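PDB 3B55: succinoglycan biosynthesis protein, which is of uncertain biochemical role but binds a calcium ion and belongs to the erythromycin esterase-like family. Local coordinates for residues Ile262-Thr267 against Tyr288-Trp293; Glu114-Ala119 against Lys256-Ile261; Asn179-Ile184 against Gly205-Thr210. The protein carries 1 engineered substitution. All coordinates share one frame; numbering follows the deposited sequence.

Contact 1 (Ile262-Thr267 against Tyr288-Trp293)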
loop_
_atom_site.group_PDB
_atom_site.type_symbol
_atom_site.label_atom_id
_atom_site.label_comp_id
_atom_site.label_asym_id
_atom_site.label_seq_id
_atom_site.Cartn_x
_atom_site.Cartn_y
_atom_site.Cartn_z
ATOM N N ILE A 262 7.824 -16.287 -2.231
ATOM C CA ILE A 262 8.824 -16.758 -3.180
ATOM C C ILE A 262 8.161 -17.134 -4.505
ATOM O O ILE A 262 8.711 -16.864 -5.579
ATOM C CB ILE A 262 9.579 -17.989 -2.629
ATOM C CG1 ILE A 262 10.114 -17.685 -1.228
ATOM C CG2 ILE A 262 10.728 -18.350 -3.562
ATOM C CD1 ILE A 262 10.701 -18.882 -0.514
ATOM N N GLU A 263 6.990 -17.767 -4.437
ATOM C CA GLU A 263 6.266 -18.133 -5.653
ATOM C C GLU A 263 5.768 -16.874 -6.359
ATOM O O GLU A 263 5.791 -16.791 -7.592
ATOM C CB GLU A 263 5.059 -19.007 -5.333
ATOM C CG GLU A 263 5.373 -20.422 -4.878
ATOM C CD GLU A 263 4.109 -21.238 -4.684
ATOM O OE1 GLU A 263 3.530 -21.700 -5.693
ATOM O OE2 GLU A 263 3.685 -21.396 -3.520
ATOM N N GLN A 264 5.305 -15.903 -5.573
ATOM C CA GLN A 264 4.802 -14.659 -6.139
ATOM C C GLN A 264 5.910 -13.949 -6.901
ATOM O O GLN A 264 5.701 -13.450 -8.011
ATOM C CB GLN A 264 4.270 -13.738 -5.040
ATOM C CG GLN A 264 2.955 -14.195 -4.405
ATOM C CD GLN A 264 2.548 -13.309 -3.248
ATOM O OE1 GLN A 264 3.272 -12.386 -2.880
ATOM N NE2 GLN A 264 1.400 -13.597 -2.655
ATOM N N PHE A 265 7.096 -13.918 -6.301
ATOM C CA PHE A 265 8.225 -13.266 -6.931
ATOM C C PHE A 265 8.680 -13.996 -8.194
ATOM O O PHE A 265 8.829 -13.380 -9.245
ATOM C CB PHE A 265 9.384 -13.139 -5.931
ATOM C CG PHE A 265 10.637 -12.558 -6.525
ATOM C CD1 PHE A 265 11.585 -13.376 -7.140
ATOM C CD2 PHE A 265 10.845 -11.182 -6.521
ATOM C CE1 PHE A 265 12.720 -12.827 -7.742
ATOM C CE2 PHE A 265 11.978 -10.625 -7.124
ATOM C CZ PHE A 265 12.915 -11.454 -7.735
ATOM N N THR A 266 8.889 -15.305 -8.105
ATOM C CA THR A 266 9.352 -16.071 -9.258
ATOM C C THR A 266 8.361 -16.119 -10.416
ATOM O O THR A 266 8.749 -15.980 -11.579
ATOM C CB THR A 266 9.717 -17.525 -8.861
ATOM O OG1 THR A 266 8.570 -18.176 -8.305
ATOM C CG2 THR A 266 10.841 -17.534 -7.834
ATOM N N THR A 267 7.085 -16.318 -10.104
ATOM C CA THR A 267 6.053 -16.391 -11.135
ATOM C C THR A 267 5.879 -15.061 -11.869
ATOM O O THR A 267 5.798 -15.029 -13.099
ATOM C CB THR A 267 4.699 -16.820 -10.528
ATOM O OG1 THR A 267 4.769 -18.199 -10.129
ATOM C CG2 THR A 267 3.584 -16.650 -11.540
ATOM N N TYR A 288 -2.439 -7.854 -3.553
ATOM C CA TYR A 288 -3.823 -8.086 -3.139
ATOM C C TYR A 288 -3.874 -9.285 -2.209
ATOM O O TYR A 288 -4.485 -9.225 -1.139
ATOM C CB TYR A 288 -4.693 -8.369 -4.375
ATOM C CG TYR A 288 -5.875 -9.286 -4.131
ATOM C CD1 TYR A 288 -6.917 -8.909 -3.282
ATOM C CD2 TYR A 288 -5.964 -10.524 -4.769
ATOM C CE1 TYR A 288 -8.018 -9.740 -3.075
ATOM C CE2 TYR A 288 -7.068 -11.365 -4.573
ATOM C CZ TYR A 288 -8.090 -10.967 -3.724
ATOM O OH TYR A 288 -9.186 -11.781 -3.517
ATOM N N GLU A 289 -3.226 -10.370 -2.636
ATOM C CA GLU A 289 -3.191 -11.617 -1.873
ATOM C C GLU A 289 -2.538 -11.430 -0.514
ATOM O O GLU A 289 -2.988 -11.997 0.480
ATOM C CB GLU A 289 -2.434 -12.710 -2.649
ATOM C CG GLU A 289 -3.085 -13.128 -3.959
ATOM C CD GLU A 289 -2.419 -14.352 -4.586
ATOM O OE1 GLU A 289 -1.254 -14.651 -4.230
ATOM O OE2 GLU A 289 -3.054 -15.001 -5.449
ATOM N N ASN A 290 -1.481 -10.628 -0.473
ATOM C CA ASN A 290 -0.772 -10.384 0.774
ATOM C C ASN A 290 -1.597 -9.532 1.723
ATOM O O ASN A 290 -1.545 -9.725 2.934
ATOM C CB ASN A 290 0.582 -9.734 0.479
ATOM C CG ASN A 290 1.516 -10.680 -0.258
ATOM O OD1 ASN A 290 2.482 -10.259 -0.907
ATOM N ND2 ASN A 290 1.230 -11.975 -0.156
ATOM N N ALA A 291 -2.363 -8.597 1.167
ATOM C CA ALA A 291 -3.217 -7.735 1.973
ATOM C C ALA A 291 -4.415 -8.560 2.453
ATOM O O ALA A 291 -4.903 -8.373 3.569
ATOM C CB ALA A 291 -3.692 -6.559 1.148
ATOM N N LYS A 292 -4.884 -9.473 1.607
ATOM C CA LYS A 292 -6.016 -10.327 1.967
ATOM C C LYS A 292 -5.587 -11.320 3.042
ATOM O O LYS A 292 -6.305 -11.542 4.018
ATOM C CB LYS A 292 -6.542 -11.089 0.747
ATOM C CG LYS A 292 -7.706 -11.999 1.095
ATOM C CD LYS A 292 -8.485 -12.459 -0.125
ATOM C CE LYS A 292 -7.967 -13.775 -0.662
ATOM N NZ LYS A 292 -8.991 -14.410 -1.543
ATOM N N TRP A 293 -4.414 -11.915 2.860
ATOM C CA TRP A 293 -3.894 -12.868 3.839
ATOM C C TRP A 293 -3.835 -12.228 5.247
ATOM O O TRP A 293 -4.191 -12.859 6.244
ATOM C CB TRP A 293 -2.494 -13.326 3.420
ATOM C CG TRP A 293 -1.885 -14.281 4.383
ATOM C CD1 TRP A 293 -1.987 -15.641 4.365
ATOM C CD2 TRP A 293 -1.165 -13.948 5.574
ATOM N NE1 TRP A 293 -1.380 -16.176 5.476
ATOM C CE2 TRP A 293 -0.869 -15.158 6.236
ATOM C CE3 TRP A 293 -0.746 -12.740 6.148
ATOM C CZ2 TRP A 293 -0.171 -15.199 7.451
ATOM C CZ3 TRP A 293 -0.049 -12.779 7.360
ATOM C CH2 TRP A 293 0.229 -14.003 7.997
#
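Gln264 and Asn290 reach for each other from facing helices, and their amide groups meet between the helices. The two backbones stay well apart. The nearest pair of CA atoms, Gln264 CA and Glu289 CA, is 9.6 Å distant, and side chains alone bridge the gap. Gln264 does most of the reaching. Its CG lies anti to its own carbonyl carbon (chi1 -72°), and the chain runs out straight beyond CG. This carries the amide toward the other helix. Asn290 comes from the opposite direction with a shorter arm. Gln264 CD and Asn290 CG end 4.1 Å apart, and the two amide planes are turned 34° against each other, so the groups are neither coplanar nor crossed at a right angle. Which end of each amide is oxygen and which is nitrogen is doubtful in the model. Glu289 approaches differently. Its extended side chain slides past that of Gln264, running the opposite way. Its carboxylate plane is tilted 51° from the Gln264 amide, and Glu289 OE1 comes within 4.1 Å of Gln264 CD. Arg260 makes a long, weak ion pair with Glu289 OE1. The amide pair is buried, while Glu289 is partly exposed. Asn290 also packs against Ile261, and Gln264 against Ile173. The Asn290 side chain is about 10 Å from that of Glu113, a calcium ligand, so the contact lies near the metal site without reaching it. The two helices, 250-268 and 278-298, run roughly antiparallel here and follow one another in the chain. They form a helical hairpin whose arms are bridged at this level by polar side chains.

Contact 2 (Glu114-Ala119 against Lys256-Ile261)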
loop_
_atom_site.group_PDB
_atom_site.type_symbol
_atom_site.label_atom_id
_atom_site.label_comp_id
_atom_site.label_asym_id
_atom_site.label_seq_id
_atom_site.Cartn_x
_atom_site.Cartn_y
_atom_site.Cartn_z
ATOM N N GLU A 114 5.152 -1.894 0.681
ATOM C CA GLU A 114 6.580 -2.104 0.865
ATOM C C GLU A 114 6.860 -3.598 0.730
ATOM O O GLU A 114 5.966 -4.424 0.915
ATOM C CB GLU A 114 6.975 -1.600 2.260
ATOM C CG GLU A 114 8.443 -1.741 2.615
ATOM C CD GLU A 114 9.338 -1.012 1.641
ATOM O OE1 GLU A 114 9.525 -1.518 0.514
ATOM O OE2 GLU A 114 9.847 0.069 2.000
ATOM N N GLY A 115 8.095 -3.941 0.395
ATOM C CA GLY A 115 8.445 -5.339 0.246
ATOM C C GLY A 115 8.129 -6.126 1.503
ATOM O O GLY A 115 8.365 -5.663 2.621
ATOM N N TRP A 116 7.577 -7.321 1.317
ATOM C CA TRP A 116 7.230 -8.186 2.433
ATOM C C TRP A 116 8.458 -8.518 3.275
ATOM O O TRP A 116 8.364 -8.580 4.499
ATOM C CB TRP A 116 6.565 -9.466 1.908
ATOM C CG TRP A 116 6.501 -10.590 2.901
ATOM C CD1 TRP A 116 7.527 -11.409 3.285
ATOM C CD2 TRP A 116 5.343 -11.035 3.617
ATOM N NE1 TRP A 116 7.077 -12.339 4.196
ATOM C CE2 TRP A 116 5.740 -12.132 4.415
ATOM C CE3 TRP A 116 4.008 -10.616 3.659
ATOM C CZ2 TRP A 116 4.846 -12.815 5.251
ATOM C CZ3 TRP A 116 3.116 -11.297 4.491
ATOM C CH2 TRP A 116 3.542 -12.383 5.273
ATOM N N ASP A 117 9.601 -8.727 2.628
ATOM C CA ASP A 117 10.824 -9.054 3.358
ATOM C C ASP A 117 11.345 -7.897 4.201
ATOM O O ASP A 117 11.741 -8.084 5.354
ATOM C CB ASP A 117 11.937 -9.515 2.402
ATOM C CG ASP A 117 12.145 -8.571 1.236
ATOM O OD1 ASP A 117 11.877 -7.359 1.379
ATOM O OD2 ASP A 117 12.589 -9.043 0.169
ATOM N N ARG A 118 11.347 -6.701 3.626
ATOM C CA ARG A 118 11.836 -5.528 4.328
ATOM C C ARG A 118 10.955 -5.214 5.538
ATOM O O ARG A 118 11.458 -4.844 6.600
ATOM C CB ARG A 118 11.907 -4.345 3.344
ATOM C CG ARG A 118 12.800 -4.658 2.137
ATOM C CD ARG A 118 12.750 -3.635 1.000
ATOM N NE ARG A 118 13.586 -2.469 1.252
ATOM C CZ ARG A 118 14.510 -2.012 0.415
ATOM N NH1 ARG A 118 14.734 -2.617 -0.751
ATOM N NH2 ARG A 118 15.197 -0.929 0.739
ATOM N N ALA A 119 9.647 -5.398 5.391
ATOM C CA ALA A 119 8.721 -5.125 6.488
ATOM C C ALA A 119 8.900 -6.090 7.668
ATOM O O ALA A 119 8.510 -5.773 8.790
ATOM C CB ALA A 119 7.283 -5.175 5.987
ATOM N N LYS A 256 3.982 -20.644 5.732
ATOM C CA LYS A 256 3.340 -20.916 4.455
ATOM C C LYS A 256 3.279 -19.661 3.576
ATOM O O LYS A 256 3.517 -19.723 2.368
ATOM C CB LYS A 256 1.931 -21.453 4.712
ATOM C CG LYS A 256 1.217 -21.950 3.488
ATOM C CD LYS A 256 -0.023 -22.733 3.872
ATOM C CE LYS A 256 -0.740 -23.216 2.631
ATOM N NZ LYS A 256 0.232 -23.888 1.727
ATOM N N GLN A 257 2.977 -18.520 4.191
ATOM C CA GLN A 257 2.881 -17.262 3.466
ATOM C C GLN A 257 4.255 -16.808 2.990
ATOM O O GLN A 257 4.393 -16.295 1.874
ATOM C CB GLN A 257 2.251 -16.184 4.346
ATOM C CG GLN A 257 2.081 -14.857 3.631
ATOM C CD GLN A 257 1.221 -14.958 2.380
ATOM O OE1 GLN A 257 1.100 -13.994 1.625
ATOM N NE2 GLN A 257 0.623 -16.124 2.156
ATOM N N ASN A 258 5.265 -16.995 3.838
ATOM C CA ASN A 258 6.635 -16.636 3.487
ATOM C C ASN A 258 7.031 -17.406 2.228
ATOM O O ASN A 258 7.710 -16.869 1.354
ATOM C CB ASN A 258 7.588 -16.993 4.629
ATOM C CG ASN A 258 7.538 -15.989 5.770
ATOM O OD1 ASN A 258 8.302 -15.023 5.794
ATOM N ND2 ASN A 258 6.627 -16.203 6.712
ATOM N N ALA A 259 6.608 -18.666 2.139
ATOM C CA ALA A 259 6.920 -19.489 0.968
ATOM C C ALA A 259 6.113 -18.960 -0.214
ATOM O O ALA A 259 6.581 -18.939 -1.355
ATOM C CB ALA A 259 6.563 -20.950 1.231
ATOM N N ARG A 260 4.890 -18.533 0.072
ATOM C CA ARG A 260 4.010 -17.989 -0.951
ATOM C C ARG A 260 4.655 -16.766 -1.611
ATOM O O ARG A 260 4.458 -16.508 -2.794
ATOM C CB ARG A 260 2.680 -17.580 -0.328
ATOM C CG ARG A 260 1.626 -17.260 -1.351
ATOM C CD ARG A 260 1.082 -18.535 -1.966
ATOM N NE ARG A 260 0.264 -18.260 -3.144
ATOM C CZ ARG A 260 0.756 -18.041 -4.358
ATOM N NH1 ARG A 260 2.065 -18.070 -4.560
ATOM N NH2 ARG A 260 -0.061 -17.788 -5.370
ATOM N N ILE A 261 5.421 -16.006 -0.836
ATOM C CA ILE A 261 6.082 -14.818 -1.363
ATOM C C ILE A 261 7.102 -15.189 -2.444
ATOM O O ILE A 261 7.230 -14.487 -3.445
ATOM C CB ILE A 261 6.789 -14.033 -0.238
ATOM C CG1 ILE A 261 5.747 -13.480 0.742
ATOM C CG2 ILE A 261 7.626 -12.910 -0.829
ATOM C CD1 ILE A 261 4.810 -12.437 0.144
#
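Trp116 stands at the start of helix 116-128 and sends its indole against helix 250-268. Its CG is anti to the backbone N (chi1 164°), which directs the ring at Ile261, Asn258 and Gln257. Contact begins at the root, where Trp116 CB lies 3.9 Å from Ile261 CD1. At the five-membered ring Ile261 takes over one face. Ile261 CG1 is 3.7 Å from Trp116 CG and sits only 6° off the normal through the centre of that ring. This is a CH-pi contact. Ile261 CD1 covers the neighbouring part of the same bicycle and lies 3.8 Å from Trp116 CD2. Further out, Trp116 NE1 points its N-H at Asn258 OD1, which lies in the ring plane at the edge. The bond is fairly straight (162°) but weak, at 3.4 Å from Trp116 NE1 to Asn258 OD1. The Asn258 amide is turned nearly at a right angle to the indole, and its ND2 is bonded to Trp254 O in the preceding turn. At the far rim, Trp116 CH2 meets Gln257 CG obliquely at 3.3 Å. Val180 of helix 178-192 also packs on the indole. The chemistry is thus mainly apolar contact on the ring, with one weak bond that gives the buried indole N-H an acceptor and may help to set the ring's rotation.

Contact 3 (Asn179-Ile184 against Gly205-Thr210)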
loop_
_atom_site.group_PDB
_atom_site.type_symbol
_atom_site.label_atom_id
_atom_site.label_comp_id
_atom_site.label_asym_id
_atom_site.label_seq_id
_atom_site.Cartn_x
_atom_site.Cartn_y
_atom_site.Cartn_z
ATOM N N ASN A 179 16.159 -13.060 4.806
ATOM C CA ASN A 179 15.396 -13.233 6.042
ATOM C C ASN A 179 14.138 -14.067 5.837
ATOM O O ASN A 179 13.723 -14.801 6.730
ATOM C CB ASN A 179 15.038 -11.877 6.675
ATOM C CG ASN A 179 14.441 -10.890 5.681
ATOM O OD1 ASN A 179 14.332 -11.172 4.482
ATOM N ND2 ASN A 179 14.040 -9.727 6.181
ATOM N N VAL A 180 13.534 -13.967 4.659
ATOM C CA VAL A 180 12.335 -14.745 4.371
ATOM C C VAL A 180 12.700 -16.227 4.329
ATOM O O VAL A 180 11.993 -17.066 4.878
ATOM C CB VAL A 180 11.715 -14.336 3.015
ATOM C CG1 VAL A 180 10.687 -15.371 2.570
ATOM C CG2 VAL A 180 11.065 -12.968 3.143
ATOM N N TYR A 181 13.812 -16.534 3.666
ATOM C CA TYR A 181 14.296 -17.903 3.543
ATOM C C TYR A 181 14.686 -18.478 4.903
ATOM O O TYR A 181 14.410 -19.647 5.181
ATOM C CB TYR A 181 15.495 -17.955 2.593
ATOM C CG TYR A 181 15.127 -17.668 1.157
ATOM C CD1 TYR A 181 14.475 -18.628 0.378
ATOM C CD2 TYR A 181 15.410 -16.431 0.578
ATOM C CE1 TYR A 181 14.116 -18.363 -0.944
ATOM C CE2 TYR A 181 15.056 -16.156 -0.740
ATOM C CZ TYR A 181 14.410 -17.126 -1.494
ATOM O OH TYR A 181 14.062 -16.863 -2.799
ATOM N N ASN A 182 15.323 -17.663 5.746
ATOM C CA ASN A 182 15.725 -18.125 7.070
ATOM C C ASN A 182 14.530 -18.423 7.965
ATOM O O ASN A 182 14.642 -19.224 8.890
ATOM C CB ASN A 182 16.640 -17.111 7.761
ATOM C CG ASN A 182 17.998 -17.002 7.093
ATOM O OD1 ASN A 182 18.550 -17.991 6.615
ATOM N ND2 ASN A 182 18.551 -15.796 7.074
ATOM N N ASN A 183 13.392 -17.781 7.714
ATOM C CA ASN A 183 12.200 -18.059 8.519
ATOM C C ASN A 183 11.723 -19.476 8.234
ATOM O O ASN A 183 11.338 -20.213 9.143
ATOM C CB ASN A 183 11.065 -17.077 8.202
ATOM C CG ASN A 183 11.270 -15.719 8.843
ATOM O OD1 ASN A 183 11.916 -15.605 9.888
ATOM N ND2 ASN A 183 10.701 -14.682 8.233
ATOM N N ILE A 184 11.747 -19.849 6.958
ATOM C CA ILE A 184 11.329 -21.182 6.544
ATOM C C ILE A 184 12.343 -22.210 7.035
ATOM O O ILE A 184 11.974 -23.252 7.573
ATOM C CB ILE A 184 11.215 -21.272 5.004
ATOM C CG1 ILE A 184 10.149 -20.290 4.508
ATOM C CG2 ILE A 184 10.877 -22.706 4.580
ATOM C CD1 ILE A 184 10.102 -20.156 2.996
ATOM N N GLY A 205 19.724 -22.083 -3.770
ATOM C CA GLY A 205 19.883 -21.653 -5.145
ATOM C C GLY A 205 18.976 -20.471 -5.442
ATOM O O GLY A 205 19.280 -19.641 -6.290
ATOM N N LEU A 206 17.859 -20.387 -4.729
ATOM C CA LEU A 206 16.902 -19.300 -4.922
ATOM C C LEU A 206 17.357 -17.966 -4.338
ATOM O O LEU A 206 17.072 -16.912 -4.897
ATOM C CB LEU A 206 15.557 -19.683 -4.301
ATOM C CG LEU A 206 14.628 -20.556 -5.138
ATOM C CD1 LEU A 206 13.547 -21.150 -4.246
ATOM C CD2 LEU A 206 14.018 -19.725 -6.271
ATOM N N ILE A 207 18.069 -18.021 -3.220
ATOM C CA ILE A 207 18.533 -16.817 -2.545
ATOM C C ILE A 207 19.255 -15.807 -3.438
ATOM O O ILE A 207 18.835 -14.654 -3.531
ATOM C CB ILE A 207 19.425 -17.188 -1.336
ATOM C CG1 ILE A 207 18.567 -17.856 -0.255
ATOM C CG2 ILE A 207 20.114 -15.945 -0.778
ATOM C CD1 ILE A 207 19.362 -18.402 0.911
ATOM N N PRO A 208 20.338 -16.223 -4.116
ATOM C CA PRO A 208 21.072 -15.298 -4.985
ATOM C C PRO A 208 20.319 -14.711 -6.182
ATOM O O PRO A 208 20.693 -13.646 -6.673
ATOM C CB PRO A 208 22.284 -16.120 -5.417
ATOM C CG PRO A 208 21.744 -17.513 -5.430
ATOM C CD PRO A 208 20.962 -17.556 -4.137
ATOM N N VAL A 209 19.275 -15.382 -6.661
ATOM C CA VAL A 209 18.536 -14.858 -7.811
ATOM C C VAL A 209 17.282 -14.056 -7.468
ATOM O O VAL A 209 16.665 -13.458 -8.350
ATOM C CB VAL A 209 18.143 -15.984 -8.795
ATOM C CG1 VAL A 209 19.400 -16.634 -9.359
ATOM C CG2 VAL A 209 17.264 -17.013 -8.099
ATOM N N THR A 210 16.899 -14.033 -6.194
ATOM C CA THR A 210 15.724 -13.268 -5.794
ATOM C C THR A 210 16.114 -12.022 -5.002
ATOM O O THR A 210 15.246 -11.339 -4.461
ATOM C CB THR A 210 14.731 -14.103 -4.930
ATOM O OG1 THR A 210 15.369 -14.515 -3.719
ATOM C CG2 THR A 210 14.251 -15.327 -5.696
#
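Tyr181 packs against Ile207, Leu206 and Thr210 between two arms of a helical hairpin, helix 178-192 and helix 197-206 with the turn that follows it. The tight part of the contact is this one phenol. Its CG is anti to the carbonyl carbon (chi1 -69°), which aims the ring across to the second arm. Ile207 lies over one face. Its CG1 is 3.6 Å from Tyr181 CD2 and 22° off the normal through the ring centre, a CH-pi contact placed toward the rim. The two side chains slide past each other in opposite directions. Leu206 crosses the tyrosine at about a right angle, with Leu206 CB 3.5 Å from Tyr181 OH. Leu206 also packs on helix 221-240, and Tyr181 touches Ile262 of helix 250-268. These neighbours place this part of the contact in the interior of the helical region.

The looser side lies toward solvent. Ile207 is partly exposed even though it covers the ring. Pro208, next in the chain, is exposed and directs its CB away from the helix of Tyr181. Asn182 is also partly exposed and does not touch the second arm.

The polar end of the tyrosine is held on the buried side. Thr210 OG1 meets the ring at its edge, in plane, and is hydrogen-bonded to Val176 O. Thr210 CG2 packs 3.3 Å from Tyr181 OH, and Tyr181 OH donates to Thr210 OG1, 2.8 Å away.

From the N terminus, 114-119 comes first, just after strand 109-112 of the large mixed sheet. The chain then runs through 179-184 and 205-210, which close contact 3, before 256-261 returns to close contact 2. Contact 3 is therefore nested in the longer loop of contact 2. Contact 1 opens directly afterwards at 262-267 and closes at 288-293, in series with the other two. Helix 250-268 supplies one side to both contact 2 and contact 1. It also touches contact 3 through Ile262 and Phe265. Together the contacts tie helices 116-128, 178-192, 197-206 and 278-298 around this central helix.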